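Local coordinates for protein trans-isoprenyl diphosphate synthase (PDB 3OYR) that probably makes all-trans-octaprenyl diphosphate, the side-chain precursor of isoprenoid quinones, by adding isopentenyl diphosphate units to farnesyl diphosphate, at residues G225-L230 with D312-A317. Residues are numbered along the deposited sequence; the frame is centred on the assembly and turned at random.
With DMA (dimethylallyl diphosphate), chain D; DMA (dimethylallyl diphosphate), chain G.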
ATOM      1  N   GLY B 225       5.363  -6.357 -20.214  1.00 28.34           N
ATOM      2  CA  GLY B 225       5.692  -6.710 -18.839  1.00 20.57           C
ATOM      3  C   GLY B 225       6.084  -8.158 -18.630  1.00 27.94           C
ATOM      4  O   GLY B 225       6.980  -8.439 -17.834  1.00 25.65           O
ATOM      5  N   LEU B 226       5.426  -9.076 -19.328  1.00 27.62           N
ATOM      6  CA  LEU B 226       5.843 -10.490 -19.307  1.00 28.04           C
ATOM      7  C   LEU B 226       7.287 -10.666 -19.814  1.00 28.68           C
ATOM      8  O   LEU B 226       8.139 -11.246 -19.111  1.00 25.83           O
ATOM      9  CB  LEU B 226       4.848 -11.357 -20.091  1.00 30.55           C
ATOM     10  CG  LEU B 226       3.444 -11.412 -19.461  1.00 25.61           C
ATOM     11  CD1 LEU B 226       2.444 -12.062 -20.383  1.00 29.39           C
ATOM     12  CD2 LEU B 226       3.484 -12.162 -18.150  1.00 24.14           C
ATOM     13  N   ALA B 227       7.572 -10.100 -20.991  1.00 27.49           N
ATOM     14  CA  ALA B 227       8.937 -10.071 -21.551  1.00 25.52           C
ATOM     15  C   ALA B 227       9.903  -9.490 -20.535  1.00 28.66           C
ATOM     16  O   ALA B 227      10.961 -10.089 -20.250  1.00 34.76           O
ATOM     17  CB  ALA B 227       8.969  -9.237 -22.867  1.00 23.60           C
ATOM     18  N   PHE B 228       9.505  -8.348 -19.964  1.00 31.61           N
ATOM     19  CA  PHE B 228      10.313  -7.605 -19.005  1.00 30.15           C
ATOM     20  C   PHE B 228      10.702  -8.479 -17.824  1.00 27.95           C
ATOM     21  O   PHE B 228      11.881  -8.550 -17.462  1.00 30.02           O
ATOM     22  CB  PHE B 228       9.556  -6.345 -18.517  1.00 38.63           C
ATOM     23  CG  PHE B 228      10.393  -5.419 -17.670  1.00 36.45           C
ATOM     24  CD1 PHE B 228      11.213  -4.460 -18.272  1.00 28.61           C
ATOM     25  CD2 PHE B 228      10.371  -5.508 -16.268  1.00 32.28           C
ATOM     26  CE1 PHE B 228      12.013  -3.608 -17.481  1.00 36.13           C
ATOM     27  CE2 PHE B 228      11.157  -4.643 -15.469  1.00 25.80           C
ATOM     28  CZ  PHE B 228      11.981  -3.703 -16.074  1.00 30.55           C
ATOM     29  N   GLN B 229       9.714  -9.153 -17.235  1.00 27.16           N
ATOM     30  CA  GLN B 229       9.955  -9.958 -16.041  1.00 29.31           C
ATOM     31  C   GLN B 229      10.771 -11.225 -16.325  1.00 31.11           C
ATOM     32  O   GLN B 229      11.647 -11.601 -15.529  1.00 32.49           O
ATOM     33  CB  GLN B 229       8.642 -10.305 -15.365  1.00 30.88           C
ATOM     34  CG  GLN B 229       8.834 -10.954 -14.010  1.00 25.07           C
ATOM     35  CD  GLN B 229       9.631 -10.094 -13.041  1.00 38.74           C
ATOM     36  OE1 GLN B 229       9.375  -8.905 -12.890  1.00 39.33           O
ATOM     37  NE2 GLN B 229      10.601 -10.694 -12.386  1.00 29.65           N
ATOM     38  N   LEU B 230      10.481 -11.882 -17.447  1.00 30.85           N
ATOM     39  CA  LEU B 230      11.308 -13.005 -17.930  1.00 32.40           C
ATOM     40  C   LEU B 230      12.776 -12.600 -18.081  1.00 33.65           C
ATOM     41  O   LEU B 230      13.657 -13.308 -17.594  1.00 29.30           O
ATOM     42  CB  LEU B 230      10.769 -13.562 -19.245  1.00 31.95           C
ATOM     43  CG  LEU B 230       9.467 -14.351 -19.066  1.00 31.65           C
ATOM     44  CD1 LEU B 230       8.797 -14.551 -20.388  1.00 23.35           C
ATOM     45  CD2 LEU B 230       9.738 -15.666 -18.435  1.00 28.05           C
ATOM     46  N   ASP B 312       9.307 -13.768 -27.540  1.00 26.43           N
ATOM     47  CA  ASP B 312       7.941 -14.109 -27.992  1.00 31.33           C
ATOM     48  C   ASP B 312       6.899 -13.125 -27.458  1.00 29.40           C
ATOM     49  O   ASP B 312       6.011 -12.676 -28.183  1.00 30.91           O
ATOM     50  CB  ASP B 312       7.563 -15.536 -27.561  1.00 32.49           C
ATOM     51  CG  ASP B 312       8.232 -16.619 -28.405  1.00 42.28           C
ATOM     52  OD1 ASP B 312       8.911 -16.277 -29.400  1.00 45.36           O
ATOM     53  OD2 ASP B 312       8.068 -17.820 -28.079  1.00 37.16           O
ATOM     54  N   TYR B 313       7.018 -12.785 -26.183  1.00 24.11           N
ATOM     55  CA  TYR B 313       6.143 -11.778 -25.576  1.00 28.31           C
ATOM     56  C   TYR B 313       6.412 -10.394 -26.147  1.00 30.44           C
ATOM     57  O   TYR B 313       5.462  -9.643 -26.407  1.00 30.29           O
ATOM     58  CB  TYR B 313       6.237 -11.803 -24.044  1.00 27.76           C
ATOM     59  CG  TYR B 313       5.501 -12.990 -23.453  1.00 29.52           C
ATOM     60  CD1 TYR B 313       6.191 -14.025 -22.835  1.00 27.59           C
ATOM     61  CD2 TYR B 313       4.118 -13.084 -23.534  1.00 29.43           C
ATOM     62  CE1 TYR B 313       5.515 -15.109 -22.287  1.00 30.80           C
ATOM     63  CE2 TYR B 313       3.435 -14.178 -23.015  1.00 28.45           C
ATOM     64  CZ  TYR B 313       4.148 -15.180 -22.385  1.00 35.52           C
ATOM     65  OH  TYR B 313       3.494 -16.261 -21.867  1.00 38.44           O
ATOM     66  N   ALA B 314       7.684 -10.075 -26.406  1.00 26.91           N
ATOM     67  CA  ALA B 314       8.022  -8.788 -27.039  1.00 26.07           C
ATOM     68  C   ALA B 314       7.426  -8.631 -28.440  1.00 31.30           C
ATOM     69  O   ALA B 314       6.990  -7.528 -28.791  1.00 28.97           O
ATOM     70  CB  ALA B 314       9.501  -8.568 -27.082  1.00 29.01           C
ATOM     71  N   ASP B 315       7.395  -9.725 -29.219  1.00 23.24           N
ATOM     72  CA  ASP B 315       6.725  -9.740 -30.539  1.00 31.98           C
ATOM     73  C   ASP B 315       5.242  -9.477 -30.410  1.00 20.48           C
ATOM     74  O   ASP B 315       4.649  -8.751 -31.221  1.00 32.34           O
ATOM     75  CB  ASP B 315       6.954 -11.091 -31.274  1.00 27.11           C
ATOM     76  CG  ASP B 315       8.416 -11.307 -31.660  1.00 35.93           C
ATOM     77  OD1 ASP B 315       9.204 -10.335 -31.627  1.00 38.12           O
ATOM     78  OD2 ASP B 315       8.785 -12.454 -31.976  1.00 44.61           O
ATOM     79  N   LYS B 316       4.632 -10.088 -29.391  1.00 21.67           N
ATOM     80  CA  LYS B 316       3.209  -9.890 -29.100  0.50 27.60           C
ATOM     81  C   LYS B 316       2.965  -8.416 -28.741  1.00 31.85           C
ATOM     82  O   LYS B 316       2.006  -7.803 -29.215  1.00 27.19           O
ATOM     83  CB  LYS B 316       2.747 -10.813 -27.962  0.50 27.20           C
ATOM     84  CG  LYS B 316       2.598 -12.300 -28.338  0.50 25.84           C
ATOM     85  CD  LYS B 316       2.411 -13.160 -27.099  0.50 31.76           C
ATOM     86  CE  LYS B 316       2.186 -14.633 -27.452  0.50 38.39           C
ATOM     87  NZ  LYS B 316       0.751 -15.038 -27.373  0.50 22.39           N
ATOM     88  N   ALA B 317       3.860  -7.837 -27.925  1.00 21.81           N
ATOM     89  CA  ALA B 317       3.743  -6.397 -27.580  1.00 31.02           C
ATOM     90  C   ALA B 317       3.801  -5.499 -28.823  1.00 26.35           C
ATOM     91  O   ALA B 317       2.962  -4.610 -28.983  1.00 30.01           O
ATOM     92  CB  ALA B 317       4.789  -5.966 -26.542  1.00 21.04           C
TER
HETATM   93  C1  DMA D 336      12.064  -3.685 -10.618  1.00 34.07           C
HETATM   94  O1  DMA D 336      11.648  -2.811 -11.677  1.00 31.76           O
HETATM   95  C2  DMA D 336      10.754  -4.381 -10.501  1.00 40.81           C
HETATM   96  C3  DMA D 336      10.493  -5.520 -11.147  1.00 44.64           C
HETATM   97  C4  DMA D 336      11.532  -6.270 -11.939  1.00 35.88           C
HETATM   98  C5  DMA D 336       9.101  -6.057 -11.023  1.00 37.87           C
HETATM   99  PA  DMA D 336      12.599  -2.032 -12.707  1.00 35.52           P
HETATM  100  O1A DMA D 336      11.780  -1.253 -13.716  1.00 24.76           O
HETATM  101  O2A DMA D 336      13.583  -3.017 -13.276  1.00 32.14           O
HETATM  102  O3A DMA D 336      13.313  -1.068 -11.617  1.00 29.24           O
HETATM  103  PB  DMA D 336      13.745   0.494 -11.740  1.00 31.19           P
HETATM  104  O1B DMA D 336      12.481   1.298 -11.508  1.00 35.06           O
HETATM  105  O2B DMA D 336      14.689   0.505 -10.557  1.00 34.15           O
HETATM  106  O3B DMA D 336      14.373   0.734 -13.086  1.00 33.39           O
HETATM  107  C1  DMA G 339       8.826  -8.463  -8.245  1.00 47.45           C
HETATM  108  O1  DMA G 339       9.950  -8.899  -9.001  1.00 40.17           O
HETATM  109  C2  DMA G 339       9.038  -7.148  -7.561  1.00 55.47           C
HETATM  110  C3  DMA G 339       8.093  -6.201  -7.513  1.00 44.33           C
HETATM  111  C4  DMA G 339       6.736  -6.344  -8.126  1.00 45.48           C
HETATM  112  C5  DMA G 339       8.434  -4.936  -6.798  1.00 32.94           C
HETATM  113  PA  DMA G 339      11.425  -9.250  -8.403  1.00 32.43           P
HETATM  114  O1A DMA G 339      12.013 -10.169  -9.430  1.00 32.48           O
HETATM  115  O2A DMA G 339      11.391  -9.646  -6.952  1.00 42.31           O
HETATM  116  O3A DMA G 339      12.092  -7.786  -8.568  1.00 35.46           O
HETATM  117  PB  DMA G 339      13.561  -7.337  -8.065  1.00 37.98           P
HETATM  118  O1B DMA G 339      13.574  -5.960  -8.675  1.00 33.11           O
HETATM  119  O2B DMA G 339      14.523  -8.337  -8.661  1.00 37.21           O
HETATM  120  O3B DMA G 339      13.564  -7.398  -6.554  1.00 33.63           O
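L226 lies over one face of the Y313 ring, its CB 3.9 Å from the ring centroid and 16° off the normal in a CH-pi contact. With CG anti to its carbonyl carbon (chi1 -65°), the leucine crosses the ring obliquely and brings CD1 within 3.5 Å of Y313 CE2. At A227 the backbones come closest, CA to CA 5.2 Å from Y313, and the small methyl permits this: A227 CB touches Y313 CB at 3.9 Å and, more loosely, the CB of A314. F228 and Q229 face the pocket that holds two dimethylallyl diphosphate molecules. The F228 ring edge meets a phosphate oxygen of one; Q229 NE2 bonds D233 and, weakly, O1A of the other (3.3 Å), while OE1 bonds the T192 hydroxyl. One turn on from L226, L230 sets CD1 3.6 Å from Y313 CD1, crossing the tyrosine at about a right angle. An alanine in place of Y313 would probably open a gap beside L226 and L230 and leave both leucines freer to turn. The segment axes run roughly antiparallel (155°) and come within 8.1 Å at their closest approach. Thus helix 211-238 of the mostly helical isoprenoid synthase fold offers one side to the bound diphosphates and another to helix 302-320, with L226 and L230 also touching helix 181-206 and F228 touching helix 68-79.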